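Local coordinates for trehalose-6-phosphate phosphatase-related protein (Thermoplasma acidophilum, PDB 1U02) that removes the phosphate from trehalose 6-phosphate in a magnesium-dependent reaction, releasing free trehalose and inorganic phosphate, at residues I4-D9 / S30-L35; T41-G46 / E50-F55. One frame throughout, in Å; residues are numbered along the deposited sequence.

Both contacts are buried and apolar, and each sets one helix against a strand of the same mixed sheet in a HAD-type domain. Interaction 1 joins strand 3-7 to helix 26-38, interaction 2 strand 40-44 to helix 49-55, so two consecutive beta-alpha-beta units share strand 40-44. The strands are neighbours: Leu6 O lies 2.8 Å from Val44 N, and Leu6 N 2.8 Å from Tyr42 O, both probable hydrogen bonds. Their chemistry diverges at the ends. Residues 4-9 run from a hydrocarbon cluster into the magnesium and sodium sites, whereas segment 41-46 supplies no metal ligand, the nearest side-chain atom of Thr45 lying about 7 Å from the magnesium ion.

Interaction 1: I4-D9 / S30-L35; sequences IFLDYD and SLISDL. With MG (magnesium ion), chain B; NA (sodium ion), chain C.
The first beta-alpha-beta unit of the HAD-type domain packs helix 26-38 on strand 3-7, whose C-terminal end leads into the metal-binding Asp7-Asp9 pair, consistent with the DxD motif of the HAD family. Three methyl contacts define the interface. Leu35 CD2 meets Ile4 CD1 at 3.8 Å and also reaches Leu6 CD1, while Leu6 CD1 lies 4.0 Å from Ile32 CD1, so one leucine methyl of the strand touches two helix residues. All three pairs meet tip to tip. Ile4 gets there in extended form: with chi1 at -178° and chi2 at 168°, its CG1-CD1 arm reaches straight out from the strand toward the helix. The segment axes run nearly antiparallel, at 160°, with a closest approach of 12.3 Å, a spacing bridged by side chains from both sides and by no hydrogen bond. Thr41 of the next strand also touches Ile4 and Leu35.

Past Leu6 the chain turns polar. Asp7, the nucleophile by similarity, binds the magnesium ion through OD2 at 2.1 Å, and the backbone O of Asp9 binds it at 2.0 Å. Three waters and Asp179 complete six ligands. The second oxygen, Asp7 OD1, accepts a hydrogen bond from water 1 (2.9 Å), itself a magnesium ligand, and forms a salt bridge with Lys161; Thr11 OG1 bonds to OD2. Both carboxylate oxygens are thus engaged, which should restrict rotation about CB-CG. Asp9 works in two directions, its carbonyl on magnesium and its OD1 on the sodium ion at 2.7 Å, a site shared with Ser22 and Pro14, while OD2 pairs with Arg47. The chemistry therefore divides along one short segment: dispersion contacts without directional bonds seat the strand on its helix, and metal coordination and charged hydrogen bonds hold the loop that follows.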
# COMPACT_ATOMS: atom_id res chain seq x y z
N ILE A 4 8.22 -8.01 10.76
CA ILE A 4 8.38 -7.98 9.32
C ILE A 4 7.24 -7.14 8.75
O ILE A 4 6.07 -7.38 9.03
CB ILE A 4 8.39 -9.39 8.68
CG1 ILE A 4 8.60 -9.26 7.17
CG2 ILE A 4 7.10 -10.11 8.97
CD1 ILE A 4 8.92 -10.56 6.48
N PHE A 5 7.61 -6.14 7.96
CA PHE A 5 6.67 -5.23 7.33
C PHE A 5 6.78 -5.44 5.83
O PHE A 5 7.85 -5.23 5.25
CB PHE A 5 7.03 -3.79 7.69
CG PHE A 5 6.92 -3.49 9.16
CD1 PHE A 5 5.72 -3.02 9.70
CD2 PHE A 5 8.02 -3.67 10.01
CE1 PHE A 5 5.61 -2.72 11.06
CE2 PHE A 5 7.92 -3.38 11.38
CZ PHE A 5 6.71 -2.90 11.90
N LEU A 6 5.69 -5.85 5.20
CA LEU A 6 5.70 -6.12 3.77
C LEU A 6 4.69 -5.29 2.98
O LEU A 6 3.51 -5.27 3.31
CB LEU A 6 5.39 -7.60 3.52
CG LEU A 6 6.24 -8.63 4.26
CD1 LEU A 6 5.58 -10.01 4.17
CD2 LEU A 6 7.63 -8.65 3.67
N ASP A 7 5.17 -4.62 1.94
CA ASP A 7 4.30 -3.85 1.06
C ASP A 7 3.55 -4.94 0.29
O ASP A 7 4.02 -6.08 0.21
CB ASP A 7 5.13 -3.00 0.10
CG ASP A 7 4.31 -2.39 -1.02
OD1 ASP A 7 3.32 -1.69 -0.73
OD2 ASP A 7 4.65 -2.60 -2.20
N TYR A 8 2.40 -4.60 -0.29
CA TYR A 8 1.62 -5.59 -1.03
C TYR A 8 1.82 -5.51 -2.55
O TYR A 8 2.48 -6.37 -3.14
CB TYR A 8 0.12 -5.44 -0.70
CG TYR A 8 -0.74 -6.57 -1.19
CD1 TYR A 8 -0.64 -7.84 -0.62
CD2 TYR A 8 -1.64 -6.38 -2.23
CE1 TYR A 8 -1.42 -8.91 -1.09
CE2 TYR A 8 -2.43 -7.45 -2.71
CZ TYR A 8 -2.31 -8.70 -2.13
OH TYR A 8 -3.07 -9.76 -2.59
N ASP A 9 1.25 -4.48 -3.17
CA ASP A 9 1.37 -4.32 -4.62
C ASP A 9 2.80 -4.11 -5.10
O ASP A 9 3.51 -3.22 -4.62
CB ASP A 9 0.49 -3.18 -5.09
CG ASP A 9 -0.97 -3.42 -4.78
OD1 ASP A 9 -1.54 -4.39 -5.33
OD2 ASP A 9 -1.54 -2.66 -3.98
N SER A 30 -0.23 -19.52 1.41
CA SER A 30 0.55 -20.49 2.18
C SER A 30 1.78 -19.84 2.80
O SER A 30 2.07 -20.02 3.99
CB SER A 30 0.96 -21.65 1.26
OG SER A 30 1.89 -22.52 1.89
N LEU A 31 2.51 -19.07 1.99
CA LEU A 31 3.72 -18.38 2.44
C LEU A 31 3.49 -17.45 3.62
O LEU A 31 4.21 -17.50 4.62
CB LEU A 31 4.33 -17.57 1.30
CG LEU A 31 5.22 -18.29 0.29
CD1 LEU A 31 5.53 -17.33 -0.85
CD2 LEU A 31 6.50 -18.75 0.97
N ILE A 32 2.48 -16.59 3.51
CA ILE A 32 2.18 -15.64 4.57
C ILE A 32 1.58 -16.35 5.77
O ILE A 32 1.86 -15.99 6.92
CB ILE A 32 1.23 -14.52 4.06
CG1 ILE A 32 1.91 -13.76 2.91
CG2 ILE A 32 0.91 -13.55 5.19
CD1 ILE A 32 3.23 -13.12 3.31
N SER A 33 0.77 -17.37 5.51
CA SER A 33 0.16 -18.16 6.57
C SER A 33 1.27 -18.72 7.46
O SER A 33 1.20 -18.64 8.68
CB SER A 33 -0.66 -19.31 5.97
OG SER A 33 -1.16 -20.16 6.99
N ASP A 34 2.30 -19.28 6.83
CA ASP A 34 3.43 -19.85 7.56
C ASP A 34 4.23 -18.76 8.27
O ASP A 34 4.53 -18.86 9.45
CB ASP A 34 4.37 -20.60 6.62
CG ASP A 34 3.78 -21.89 6.11
OD1 ASP A 34 2.75 -22.34 6.65
OD2 ASP A 34 4.37 -22.48 5.17
N LEU A 35 4.57 -17.72 7.52
CA LEU A 35 5.35 -16.62 8.06
C LEU A 35 4.77 -15.96 9.31
O LEU A 35 5.49 -15.69 10.27
CB LEU A 35 5.54 -15.56 6.97
CG LEU A 35 6.51 -14.41 7.26
CD1 LEU A 35 7.94 -14.94 7.32
CD2 LEU A 35 6.38 -13.35 6.18
MG MG B . 4.16 -1.43 -3.85
NA NA C . -1.36 -5.23 -7.85
O HOH W 1 2.21 -0.99 -3.27
O HOH W 2 3.88 -0.53 -5.66
O HOH W 3 4.65 0.34 -2.80
O HOH W 4 -1.55 -3.44 -9.63

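Interaction 2: T41-G46 / E50-F55; sequences TYIVTG and EEISRF
Ile52 leaves helix 49-55 with its CB directed at strand 40-44, second in chain order and next to strand 3-7 in the parallel core of the HAD-type fold, and its branches divide between Ile43 of the strand and Thr45 just beyond its end. At CB the path forks. CG2, anti to the backbone N, comes to 4.1 Å from CG2 of Ile43, and these two isoleucines cross obliquely. CG1, the other branch, is directed instead at Thr45, whose CG2 stands 3.6 Å away. The terminal CD1 stays with the same methyl, 3.8 Å from Thr45 CG2, so the last two carbons of the arm share one partner. Ile43 and Thr45, two positions apart, both point their CB atoms toward the helix, while Val44 between them points away; this explains how one side chain can span the pair. The nearest CA atoms, those of Ile43 and Ile52, are 8.3 Å apart, and no hydrogen bond joins the segments.

Outside them, Met62 of strand 61-64 also packs on Ile52, linking it to the strand that closes this beta-alpha-beta unit. The nearest side-chain atoms of Ile52 and Tyr8, a substrate-binding residue by similarity, are about 4 Å apart. The two branches of Thr45 go to different partners: with chi1 at 175°, OG1 is anti to its own backbone N and hydrogen-bonded to Arg47 N, while CG2 is the atom that meets Ile52.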
# COMPACT_ATOMS: atom_id res chain seq x y z
N THR A 41 3.86 -10.30 11.74
CA THR A 41 3.78 -9.80 10.37
C THR A 41 2.78 -8.68 10.11
O THR A 41 1.63 -8.74 10.55
CB THR A 41 3.48 -10.98 9.42
OG1 THR A 41 4.41 -12.04 9.69
CG2 THR A 41 3.61 -10.54 7.97
N TYR A 42 3.25 -7.66 9.39
CA TYR A 42 2.43 -6.51 9.03
C TYR A 42 2.44 -6.29 7.52
O TYR A 42 3.49 -6.30 6.89
CB TYR A 42 2.98 -5.23 9.67
CG TYR A 42 2.69 -5.06 11.14
CD1 TYR A 42 1.62 -4.27 11.56
CD2 TYR A 42 3.50 -5.65 12.10
CE1 TYR A 42 1.37 -4.07 12.91
CE2 TYR A 42 3.25 -5.46 13.46
CZ TYR A 42 2.19 -4.66 13.86
OH TYR A 42 1.95 -4.44 15.19
N ILE A 43 1.25 -6.10 6.95
CA ILE A 43 1.16 -5.76 5.54
C ILE A 43 1.09 -4.24 5.60
O ILE A 43 0.28 -3.69 6.35
CB ILE A 43 -0.15 -6.29 4.88
CG1 ILE A 43 -0.15 -7.82 4.84
CG2 ILE A 43 -0.27 -5.72 3.47
CD1 ILE A 43 1.00 -8.41 4.06
N VAL A 44 1.94 -3.55 4.84
CA VAL A 44 1.93 -2.09 4.83
C VAL A 44 1.59 -1.68 3.41
O VAL A 44 2.33 -1.98 2.48
CB VAL A 44 3.30 -1.52 5.23
CG1 VAL A 44 3.24 0.00 5.27
CG2 VAL A 44 3.72 -2.07 6.59
N THR A 45 0.47 -0.98 3.25
CA THR A 45 0.01 -0.65 1.92
C THR A 45 -0.77 0.66 1.84
O THR A 45 -1.09 1.27 2.86
CB THR A 45 -0.91 -1.79 1.45
OG1 THR A 45 -1.51 -1.49 0.19
CG2 THR A 45 -2.02 -2.00 2.50
N GLY A 46 -1.06 1.09 0.62
CA GLY A 46 -1.84 2.29 0.41
C GLY A 46 -3.29 1.85 0.25
O GLY A 46 -4.21 2.67 0.22
N GLU A 50 -10.34 -3.01 3.96
CA GLU A 50 -11.35 -3.84 3.30
C GLU A 50 -10.72 -4.57 2.12
O GLU A 50 -11.05 -5.72 1.86
CB GLU A 50 -12.53 -2.99 2.82
CG GLU A 50 -13.38 -2.35 3.92
CD GLU A 50 -12.62 -1.30 4.71
OE1 GLU A 50 -12.01 -0.41 4.09
OE2 GLU A 50 -12.64 -1.36 5.96
N GLU A 51 -9.82 -3.90 1.40
CA GLU A 51 -9.15 -4.52 0.26
C GLU A 51 -8.19 -5.63 0.67
O GLU A 51 -8.28 -6.75 0.18
CB GLU A 51 -8.38 -3.47 -0.55
CG GLU A 51 -9.25 -2.61 -1.45
CD GLU A 51 -8.48 -1.49 -2.12
OE1 GLU A 51 -7.99 -0.60 -1.40
OE2 GLU A 51 -8.36 -1.51 -3.37
N ILE A 52 -7.27 -5.32 1.57
CA ILE A 52 -6.31 -6.34 2.00
C ILE A 52 -7.01 -7.51 2.66
O ILE A 52 -6.61 -8.66 2.47
CB ILE A 52 -5.26 -5.76 2.96
CG1 ILE A 52 -4.52 -4.60 2.28
CG2 ILE A 52 -4.24 -6.84 3.34
CD1 ILE A 52 -3.74 -5.03 1.04
N SER A 53 -8.06 -7.22 3.43
CA SER A 53 -8.82 -8.26 4.13
C SER A 53 -9.42 -9.28 3.16
O SER A 53 -9.48 -10.46 3.47
CB SER A 53 -9.91 -7.64 5.00
OG SER A 53 -9.33 -6.95 6.11
N ARG A 54 -9.88 -8.83 2.00
CA ARG A 54 -10.43 -9.79 1.05
C ARG A 54 -9.33 -10.35 0.14
O ARG A 54 -9.40 -11.51 -0.26
CB ARG A 54 -11.57 -9.18 0.22
CG ARG A 54 -11.24 -7.99 -0.65
CD ARG A 54 -12.51 -7.56 -1.40
NE ARG A 54 -12.28 -6.46 -2.33
CZ ARG A 54 -12.49 -5.18 -2.05
NH1 ARG A 54 -12.95 -4.82 -0.86
NH2 ARG A 54 -12.26 -4.25 -2.97
N PHE A 55 -8.32 -9.54 -0.17
CA PHE A 55 -7.21 -10.01 -1.01
C PHE A 55 -6.41 -11.10 -0.30
O PHE A 55 -6.03 -12.10 -0.90
CB PHE A 55 -6.21 -8.89 -1.33
CG PHE A 55 -6.69 -7.91 -2.37
CD1 PHE A 55 -7.66 -8.24 -3.30
CD2 PHE A 55 -6.09 -6.65 -2.43
CE1 PHE A 55 -8.04 -7.33 -4.30
CE2 PHE A 55 -6.46 -5.73 -3.42
CZ PHE A 55 -7.43 -6.07 -4.36